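Local coordinates for protein aspartate aminotransferase, cytoplasmic (Schizosaccharomyces pombe 972h-, PDB 6JPK) that catalyses the pyridoxal 5'-phosphate-dependent, reversible transfer of an amino group from L-aspartate to 2-oxoglutarate, giving oxaloacetate and L-glutamate, at residues 25-30 / 375-380; 329-334 / 356-361; 101-106 / 282-287. The protein carries 1 engineered substitution. One frame throughout, in Å; residues are numbered along the deposited sequence.

Contact 1: residues 25-30 / 375-380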
loop_
_atom_site.group_PDB
_atom_site.type_symbol
_atom_site.label_atom_id
_atom_site.label_comp_id
_atom_site.label_asym_id
_atom_site.label_seq_id
_atom_site.Cartn_x
_atom_site.Cartn_y
_atom_site.Cartn_z
ATOM N N HIS A 25 -1.635 2.380 28.810
ATOM C CA HIS A 25 -0.198 2.393 29.067
ATOM C C HIS A 25 0.159 3.237 30.281
ATOM O O HIS A 25 1.153 2.942 30.957
ATOM C CB HIS A 25 0.554 2.861 27.823
ATOM C CG HIS A 25 0.548 1.851 26.720
ATOM N ND1 HIS A 25 1.036 0.573 26.885
ATOM C CD2 HIS A 25 0.087 1.916 25.449
ATOM C CE1 HIS A 25 0.886 -0.104 25.760
ATOM N NE2 HIS A 25 0.313 0.689 24.874
ATOM N N GLN A 26 -0.646 4.256 30.597
ATOM C CA GLN A 26 -0.388 5.087 31.770
ATOM C C GLN A 26 -0.845 4.442 33.079
ATOM O O GLN A 26 -0.395 4.859 34.151
ATOM C CB GLN A 26 -1.072 6.453 31.607
ATOM N N ASP A 27 -1.729 3.452 33.021
ATOM C CA ASP A 27 -2.229 2.802 34.228
ATOM C C ASP A 27 -1.105 2.021 34.914
ATOM O O ASP A 27 -0.429 1.203 34.284
ATOM C CB ASP A 27 -3.390 1.870 33.864
ATOM C CG ASP A 27 -4.156 1.382 35.073
ATOM O OD1 ASP A 27 -3.518 1.088 36.107
ATOM O OD2 ASP A 27 -5.401 1.309 34.999
ATOM N N GLU A 28 -0.930 2.254 36.215
ATOM C CA GLU A 28 0.163 1.668 36.987
ATOM C C GLU A 28 -0.229 0.387 37.714
ATOM O O GLU A 28 0.614 -0.199 38.406
ATOM C CB GLU A 28 0.694 2.696 37.999
ATOM C CG GLU A 28 1.192 3.967 37.315
ATOM C CD GLU A 28 1.703 5.034 38.281
ATOM O OE1 GLU A 28 1.933 6.173 37.816
ATOM O OE2 GLU A 28 1.875 4.748 39.492
ATOM N N ASP A 29 -1.470 -0.073 37.566
ATOM C CA ASP A 29 -1.897 -1.241 38.322
ATOM C C ASP A 29 -1.410 -2.516 37.639
ATOM O O ASP A 29 -1.609 -2.682 36.430
ATOM C CB ASP A 29 -3.409 -1.272 38.477
ATOM C CG ASP A 29 -3.867 -2.265 39.546
ATOM O OD1 ASP A 29 -3.712 -3.493 39.357
ATOM O OD2 ASP A 29 -4.381 -1.808 40.591
ATOM N N PRO A 30 -0.786 -3.436 38.378
ATOM C CA PRO A 30 -0.274 -4.670 37.750
ATOM C C PRO A 30 -1.350 -5.566 37.137
ATOM O O PRO A 30 -1.028 -6.371 36.252
ATOM C CB PRO A 30 0.456 -5.376 38.906
ATOM C CG PRO A 30 -0.053 -4.742 40.153
ATOM C CD PRO A 30 -0.413 -3.330 39.802
ATOM N N HIS A 375 -9.303 -1.958 36.006
ATOM C CA HIS A 375 -8.222 -1.620 35.081
ATOM C C HIS A 375 -8.322 -2.420 33.787
ATOM O O HIS A 375 -7.310 -2.841 33.219
ATOM C CB HIS A 375 -6.866 -1.813 35.762
ATOM C CG HIS A 375 -6.810 -1.172 37.110
ATOM N ND1 HIS A 375 -6.524 0.165 37.280
ATOM C CD2 HIS A 375 -7.111 -1.653 38.339
ATOM C CE1 HIS A 375 -6.595 0.467 38.567
ATOM N NE2 HIS A 375 -6.951 -0.619 39.231
ATOM N N LEU A 376 -9.555 -2.646 33.334
ATOM C CA LEU A 376 -9.831 -3.249 32.035
ATOM C C LEU A 376 -10.077 -2.144 31.028
ATOM O O LEU A 376 -10.913 -1.265 31.269
ATOM C CB LEU A 376 -11.060 -4.157 32.077
ATOM C CG LEU A 376 -11.138 -5.172 33.205
ATOM C CD1 LEU A 376 -12.352 -6.028 32.980
ATOM C CD2 LEU A 376 -9.866 -6.019 33.248
ATOM N N TYR A 377 -9.387 -2.216 29.888
ATOM C CA TYR A 377 -9.427 -1.174 28.868
ATOM C C TYR A 377 -10.077 -1.728 27.597
ATOM O O TYR A 377 -9.502 -2.583 26.916
ATOM C CB TYR A 377 -8.014 -0.636 28.623
ATOM C CG TYR A 377 -7.569 0.203 29.809
ATOM C CD1 TYR A 377 -7.051 -0.390 30.972
ATOM C CD2 TYR A 377 -7.738 1.578 29.794
ATOM C CE1 TYR A 377 -6.685 0.389 32.058
ATOM C CE2 TYR A 377 -7.377 2.352 30.854
ATOM C CZ TYR A 377 -6.861 1.765 31.983
ATOM O OH TYR A 377 -6.533 2.589 33.027
ATOM N N PHE A 378 -11.289 -1.258 27.301
ATOM C CA PHE A 378 -12.016 -1.662 26.099
ATOM C C PHE A 378 -13.034 -0.577 25.757
ATOM O O PHE A 378 -13.240 0.378 26.514
ATOM C CB PHE A 378 -12.656 -3.057 26.250
ATOM C CG PHE A 378 -13.615 -3.212 27.423
ATOM C CD1 PHE A 378 -13.150 -3.311 28.726
ATOM C CD2 PHE A 378 -14.988 -3.325 27.204
ATOM C CE1 PHE A 378 -14.034 -3.483 29.797
ATOM C CE2 PHE A 378 -15.872 -3.515 28.264
ATOM C CZ PHE A 378 -15.400 -3.589 29.563
ATOM N N SER A 379 -13.662 -0.735 24.591
ATOM C CA SER A 379 -14.472 0.323 23.998
ATOM C C SER A 379 -15.754 0.566 24.787
ATOM O O SER A 379 -16.355 -0.355 25.341
ATOM C CB SER A 379 -14.836 -0.031 22.552
ATOM O OG SER A 379 -13.715 -0.479 21.812
ATOM N N ALA A 380 -16.188 1.830 24.790
ATOM C CA ALA A 380 -17.391 2.251 25.504
ATOM C C ALA A 380 -18.660 1.578 24.990
ATOM O O ALA A 380 -19.637 1.480 25.738
ATOM C CB ALA A 380 -17.545 3.770 25.413
#

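Contact 2: residues 329-334 / 356-361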
loop_
_atom_site.group_PDB
_atom_site.type_symbol
_atom_site.label_atom_id
_atom_site.label_comp_id
_atom_site.label_asym_id
_atom_site.label_seq_id
_atom_site.Cartn_x
_atom_site.Cartn_y
_atom_site.Cartn_z
ATOM N N GLU A 329 -12.296 -21.235 23.693
ATOM C CA GLU A 329 -12.127 -21.627 25.090
ATOM C C GLU A 329 -12.236 -20.423 26.022
ATOM O O GLU A 329 -12.803 -20.530 27.116
ATOM C CB GLU A 329 -10.787 -22.356 25.278
ATOM C CG GLU A 329 -10.426 -22.671 26.732
ATOM C CD GLU A 329 -11.405 -23.625 27.409
ATOM O OE1 GLU A 329 -12.167 -24.322 26.699
ATOM O OE2 GLU A 329 -11.414 -23.683 28.663
ATOM N N MET A 330 -11.709 -19.266 25.608
ATOM C CA MET A 330 -11.848 -18.065 26.424
ATOM C C MET A 330 -13.301 -17.597 26.474
ATOM O O MET A 330 -13.761 -17.117 27.513
ATOM C CB MET A 330 -10.936 -16.954 25.897
ATOM C CG MET A 330 -9.435 -17.167 26.197
ATOM S SD MET A 330 -9.083 -17.354 27.966
ATOM C CE MET A 330 -8.928 -19.134 28.168
ATOM N N ARG A 331 -14.040 -17.725 25.364
ATOM C CA ARG A 331 -15.464 -17.388 25.386
ATOM C C ARG A 331 -16.218 -18.286 26.357
ATOM O O ARG A 331 -17.071 -17.818 27.124
ATOM C CB ARG A 331 -16.058 -17.509 23.982
ATOM C CG ARG A 331 -15.630 -16.434 22.994
ATOM C CD ARG A 331 -16.235 -16.701 21.599
ATOM N NE ARG A 331 -15.937 -15.619 20.658
ATOM C CZ ARG A 331 -16.565 -14.442 20.646
ATOM N NH1 ARG A 331 -17.518 -14.179 21.531
ATOM N NH2 ARG A 331 -16.230 -13.516 19.757
ATOM N N LYS A 332 -15.905 -19.584 26.341
ATOM C CA LYS A 332 -16.529 -20.527 27.259
ATOM C C LYS A 332 -16.163 -20.224 28.707
ATOM O O LYS A 332 -17.027 -20.277 29.589
ATOM C CB LYS A 332 -16.119 -21.953 26.889
ATOM C CG LYS A 332 -16.553 -23.005 27.900
ATOM C CD LYS A 332 -15.965 -24.388 27.572
ATOM C CE LYS A 332 -16.393 -25.433 28.607
ATOM N NZ LYS A 332 -15.663 -26.731 28.464
ATOM N N ARG A 333 -14.889 -19.912 28.976
ATOM C CA ARG A 333 -14.477 -19.600 30.346
ATOM C C ARG A 333 -15.206 -18.365 30.858
ATOM O O ARG A 333 -15.747 -18.360 31.970
ATOM C CB ARG A 333 -12.961 -19.382 30.430
ATOM C CG ARG A 333 -12.083 -20.631 30.306
ATOM C CD ARG A 333 -12.097 -21.510 31.567
ATOM N NE ARG A 333 -11.693 -20.780 32.764
ATOM C CZ ARG A 333 -10.431 -20.488 33.067
ATOM N NH1 ARG A 333 -9.452 -20.867 32.253
ATOM N NH2 ARG A 333 -10.145 -19.819 34.183
ATOM N N LEU A 334 -15.232 -17.304 30.053
ATOM C CA LEU A 334 -15.905 -16.075 30.465
ATOM C C LEU A 334 -17.387 -16.321 30.739
ATOM O O LEU A 334 -17.902 -15.951 31.801
ATOM C CB LEU A 334 -15.719 -14.995 29.393
ATOM C CG LEU A 334 -16.310 -13.630 29.724
ATOM C CD1 LEU A 334 -15.767 -13.115 31.058
ATOM C CD2 LEU A 334 -16.034 -12.642 28.589
ATOM N N MET A 356 -12.639 -12.940 17.029
ATOM C CA MET A 356 -11.928 -12.379 18.169
ATOM C C MET A 356 -12.562 -11.117 18.737
ATOM O O MET A 356 -12.039 -10.588 19.719
ATOM C CB MET A 356 -10.454 -12.125 17.821
ATOM C CG MET A 356 -10.161 -10.985 16.872
ATOM S SD MET A 356 -8.354 -10.816 16.814
ATOM C CE MET A 356 -8.068 -9.788 18.235
ATOM N N PHE A 357 -13.683 -10.641 18.192
ATOM C CA PHE A 357 -14.391 -9.502 18.759
ATOM C C PHE A 357 -15.749 -9.925 19.308
ATOM O O PHE A 357 -16.403 -10.832 18.784
ATOM C CB PHE A 357 -14.573 -8.385 17.725
ATOM C CG PHE A 357 -13.279 -7.848 17.198
ATOM C CD1 PHE A 357 -12.426 -7.131 18.028
ATOM C CD2 PHE A 357 -12.901 -8.074 15.886
ATOM C CE1 PHE A 357 -11.222 -6.639 17.554
ATOM C CE2 PHE A 357 -11.701 -7.579 15.400
ATOM C CZ PHE A 357 -10.858 -6.861 16.234
ATOM N N SER A 358 -16.175 -9.247 20.368
ATOM C CA SER A 358 -17.416 -9.583 21.049
ATOM C C SER A 358 -18.097 -8.315 21.532
ATOM O O SER A 358 -17.478 -7.508 22.238
ATOM C CB SER A 358 -17.155 -10.510 22.247
ATOM O OG SER A 358 -18.268 -10.510 23.132
ATOM N N PHE A 359 -19.370 -8.149 21.172
ATOM C CA PHE A 359 -20.224 -7.191 21.868
ATOM C C PHE A 359 -20.698 -7.870 23.152
ATOM O O PHE A 359 -21.466 -8.840 23.104
ATOM C CB PHE A 359 -21.394 -6.745 20.989
ATOM C CG PHE A 359 -21.263 -5.331 20.450
ATOM C CD1 PHE A 359 -20.025 -4.825 20.057
ATOM C CD2 PHE A 359 -22.391 -4.517 20.311
ATOM C CE1 PHE A 359 -19.906 -3.524 19.538
ATOM C CE2 PHE A 359 -22.281 -3.208 19.812
ATOM C CZ PHE A 359 -21.036 -2.716 19.423
ATOM N N THR A 360 -20.201 -7.385 24.296
ATOM C CA THR A 360 -20.533 -7.963 25.592
ATOM C C THR A 360 -21.935 -7.593 26.055
ATOM O O THR A 360 -22.524 -8.324 26.860
ATOM C CB THR A 360 -19.534 -7.490 26.654
ATOM O OG1 THR A 360 -19.587 -6.058 26.740
ATOM C CG2 THR A 360 -18.104 -7.928 26.298
ATOM N N GLY A 361 -22.469 -6.466 25.582
ATOM C CA GLY A 361 -23.707 -5.922 26.094
ATOM C C GLY A 361 -23.547 -4.960 27.255
ATOM O O GLY A 361 -24.551 -4.445 27.755
#

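Contact 3: residues 101-106 / 282-287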
loop_
_atom_site.group_PDB
_atom_site.type_symbol
_atom_site.label_atom_id
_atom_site.label_comp_id
_atom_site.label_asym_id
_atom_site.label_seq_id
_atom_site.Cartn_x
_atom_site.Cartn_y
_atom_site.Cartn_z
ATOM N N ALA A 101 -11.533 -11.689 -11.466
ATOM C CA ALA A 101 -10.486 -10.673 -11.561
ATOM C C ALA A 101 -9.934 -10.460 -10.157
ATOM O O ALA A 101 -10.657 -10.012 -9.268
ATOM C CB ALA A 101 -11.035 -9.367 -12.138
ATOM N N SER A 102 -8.665 -10.805 -9.948
ATOM C CA SER A 102 -8.049 -10.781 -8.622
ATOM C C SER A 102 -6.900 -9.787 -8.621
ATOM O O SER A 102 -6.033 -9.832 -9.499
ATOM C CB SER A 102 -7.544 -12.168 -8.210
ATOM O OG SER A 102 -8.607 -13.118 -8.195
ATOM N N MET A 103 -6.895 -8.893 -7.636
ATOM C CA MET A 103 -5.858 -7.882 -7.500
ATOM C C MET A 103 -5.277 -7.986 -6.099
ATOM O O MET A 103 -5.971 -7.705 -5.111
ATOM C CB MET A 103 -6.425 -6.487 -7.747
ATOM C CG MET A 103 -6.927 -6.283 -9.169
ATOM S SD MET A 103 -5.640 -5.502 -10.172
ATOM C CE MET A 103 -5.271 -4.123 -9.060
ATOM N N GLN A 104 -4.014 -8.390 -6.010
ATOM C CA GLN A 104 -3.325 -8.343 -4.726
ATOM C C GLN A 104 -3.345 -6.908 -4.221
ATOM O O GLN A 104 -3.103 -5.965 -4.982
ATOM C CB GLN A 104 -1.895 -8.857 -4.864
ATOM C CG GLN A 104 -1.082 -8.804 -3.578
ATOM C CD GLN A 104 0.350 -9.244 -3.796
ATOM O OE1 GLN A 104 0.654 -10.003 -4.737
ATOM N NE2 GLN A 104 1.242 -8.779 -2.924
ATOM N N SER A 105 -3.672 -6.742 -2.948
ATOM C CA SER A 105 -3.918 -5.435 -2.359
ATOM C C SER A 105 -3.101 -5.280 -1.083
ATOM O O SER A 105 -2.538 -6.244 -0.547
ATOM C CB SER A 105 -5.410 -5.248 -2.050
ATOM O OG SER A 105 -5.873 -6.281 -1.192
ATOM N N VAL A 106 -3.057 -4.047 -0.586
ATOM C CA VAL A 106 -2.418 -3.763 0.691
ATOM C C VAL A 106 -3.398 -4.216 1.766
ATOM O O VAL A 106 -4.103 -3.397 2.373
ATOM C CB VAL A 106 -2.064 -2.272 0.831
ATOM C CG1 VAL A 106 -1.300 -2.013 2.129
ATOM C CG2 VAL A 106 -1.242 -1.805 -0.369
ATOM N N SER A 282 -8.703 -4.608 -16.166
ATOM C CA SER A 282 -7.893 -3.549 -16.764
ATOM C C SER A 282 -8.109 -2.212 -16.058
ATOM O O SER A 282 -7.164 -1.425 -15.893
ATOM C CB SER A 282 -8.200 -3.428 -18.264
ATOM O OG SER A 282 -9.496 -2.888 -18.504
ATOM N N GLN A 283 -9.349 -1.933 -15.636
ATOM C CA GLN A 283 -9.628 -0.685 -14.933
ATOM C C GLN A 283 -9.116 -0.704 -13.501
ATOM O O GLN A 283 -8.706 0.343 -12.980
ATOM C CB GLN A 283 -11.132 -0.402 -14.942
ATOM C CG GLN A 283 -11.680 -0.162 -16.326
ATOM C CD GLN A 283 -11.052 1.050 -16.986
ATOM O OE1 GLN A 283 -10.523 1.940 -16.308
ATOM N NE2 GLN A 283 -11.098 1.087 -18.314
ATOM N N LEU A 284 -9.163 -1.868 -12.843
ATOM C CA LEU A 284 -8.602 -1.990 -11.501
ATOM C C LEU A 284 -7.100 -1.740 -11.512
ATOM O O LEU A 284 -6.554 -1.191 -10.551
ATOM C CB LEU A 284 -8.901 -3.382 -10.933
ATOM C CG LEU A 284 -10.367 -3.700 -10.617
ATOM C CD1 LEU A 284 -10.507 -5.174 -10.325
ATOM C CD2 LEU A 284 -10.843 -2.874 -9.413
ATOM N N CYS A 285 -6.423 -2.151 -12.589
ATOM C CA CYS A 285 -4.990 -1.910 -12.725
ATOM C C CYS A 285 -4.679 -0.424 -12.841
ATOM O O CYS A 285 -3.623 0.023 -12.374
ATOM C CB CYS A 285 -4.439 -2.659 -13.944
ATOM S SG CYS A 285 -4.316 -4.459 -13.670
ATOM N N ILE A 286 -5.574 0.349 -13.459
ATOM C CA ILE A 286 -5.385 1.799 -13.531
ATOM C C ILE A 286 -5.420 2.412 -12.137
ATOM O O ILE A 286 -4.562 3.229 -11.779
ATOM C CB ILE A 286 -6.440 2.432 -14.455
ATOM C CG1 ILE A 286 -6.196 1.991 -15.900
ATOM C CG2 ILE A 286 -6.421 3.961 -14.320
ATOM C CD1 ILE A 286 -7.232 2.515 -16.861
ATOM N N VAL A 287 -6.403 2.021 -11.321
ATOM C CA VAL A 287 -6.448 2.511 -9.943
ATOM C C VAL A 287 -5.172 2.130 -9.195
ATOM O O VAL A 287 -4.521 2.975 -8.570
ATOM C CB VAL A 287 -7.705 1.985 -9.226
ATOM C CG1 VAL A 287 -7.666 2.374 -7.741
ATOM C CG2 VAL A 287 -8.957 2.542 -9.893
#

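Contact 1: residues 25-30 / 375-380
D29 lies over one face of the H375 imidazole: its CB sits 3.5 Å from the ring centroid and almost exactly on the ring normal, a CH-pi contact. The carboxylate spreads over the same ring with its plane only 24° from that of the imidazole. This stacking explains why D29 OD2 can come within 3.1 Å of H375 NE2 and still make no hydrogen bond, since the approach angle is poor. D29 OD1 instead accepts from the backbone N of K31, two residues on.

The bonding is done at the edge of the imidazole by D27. H375 ND1 donates to D27 OD2 at 2.8 Å, close to the ring plane and on the syn lone pair of the oxygen. The same OD2 takes Y377 OH at 2.6 Å on its anti lone pair, so one carboxylate oxygen is gripped by two donors, both of them side chains of 375-380. With CG anti to the backbone N (chi1 -168°), D27 carries its carboxylate out to these two rings, the carboxylate plane turned steeply against both. Its other oxygen, OD1, accepts from D29 N at 2.8 Å; this Asx turn ties the two aspartates together and fixes the carboxylate's rotation. Two acidic groups this close would be expected to favour a protonated imidazole.

D27 is the first residue past helix 16-26, and H375, with positive phi, the first past helix 364-374, just before strand 376-377. As in related aminotransferases, N-terminal and C-terminal parts of the chain thus meet in the small domain. The Y377 ring packs on L20 and Q23 of helix 16-26 and on Q371 of helix 364-374, while strand 376-377 runs parallel to strand 33-34.

Contact 2: residues 329-334 / 356-361
R331 reaches from helix 310-340 to the backbone of strand 357-359, a side-chain-to-backbone bridge between a long helix and the short antiparallel sheet (357-359 with 383-385) of the small domain. Its NH2 donates to F357 O at 2.9 Å. The oxygen lies in the guanidinium plane, but the bond is bent, with an N-H...O angle of 134°, and the donor stands well above the carbonyl plane, 59° out of it. Beside this bond NH1 rests against the CB of S358, 3.8 Å away, an oblique van der Waals contact.

The R331 side chain is extended from CG to NE, which is what lets a helix residue span the gap to the strand; the two CA atoms of R331 and S358 are 9.1 Å apart. The guanidinium is buried, and backbone carbonyls receive both terminal nitrogens: NH2 is also bonded to G355 O, and NH1 to I350 O on helix 349-352. R331 therefore binds the connection leading into the strand as well as the strand itself.

Further out, S358 OG is hydrogen-bonded to Q353 OE1, and Q353 NE2 bonds F359 O, so one glutamine braces two successive strand residues. The backbone bond of S358 with I384 holds the strand to its partner 383-385, and that of M356 with M386 continues the pairing just beyond the strands. On the far side of the peptide that R331 grips, the F357 side chain packs against R383 and N191, residues that by similarity bind L-aspartate. One face of the F357 ring carries M356 CG, 4.0 Å above the plane and offset toward the rim.

Contact 3: residues 101-106 / 282-287
Apolar packing of a strand against a helix: M103, on strand 100-106 at one end of the large mixed sheet, pushes its thioether onto L284 and C285 of helix 274-289. M103 and L284 are also the residues whose backbones come closest, with CA atoms 7.6 Å apart. M103 CG meets L284 CD1 at 3.9 Å and L284 CB at the same distance, so the leucine is touched on both its root and one of its branches. The sulfur comes next: M103 SD lies 3.9 Å from C285 SG, a van der Waals contact between two sulfurs, and a similar distance from L284 CB. The terminal methyl goes furthest, with M103 CE 3.5 Å from L284 O, against the helix backbone. With CG already against L284, bends at chi2 (-96°) and chi3 (-51°) bring SD and then CE onto the helix as well.

The sheet is the core of the large domain of a fold-type I pyridoxal phosphate enzyme, recognisable by strand 264-270, which runs antiparallel to both its neighbours, 100-106 and 247-252. Strand 100-106 is outermost within the chain. Its backbone is bonded to 264-270 through M103 with M267 and A101 with Y269.

Helix 107-127 shares in the packing, since M103 also touches L114 and L284 touches F118. L281 and Q288, one turn away on either side along helix 274-289, meet M103 too, and Q288 NE2 bonds Q104 O. The helix also faces the dimer partner: S282 OG is hydrogen-bonded to A12 N of the second subunit, and Q283 NE2 to E10 O of that same neighbouring chain.

Overall arrangement
From the N terminus the chain first passes through 25-30, the opening end of contact 1, and returns to it only at 375-380, joining the end of helix 16-26 to the start of strand 376-377; both other contacts open and close within that long loop. Contact 3 closes when helix 274-289 packs on strand 100-106, tying the edge of the large sheet to a helix at the dimer interface. Contact 2 follows in series, joining helix 310-340 to strand 357-359 after a connection of 21 residues; none of the loops cross. Contacts 1 and 2 lie on the same side of the chain's centre, contact 3 on the opposite side, its centre about 41 Å from that of contact 1.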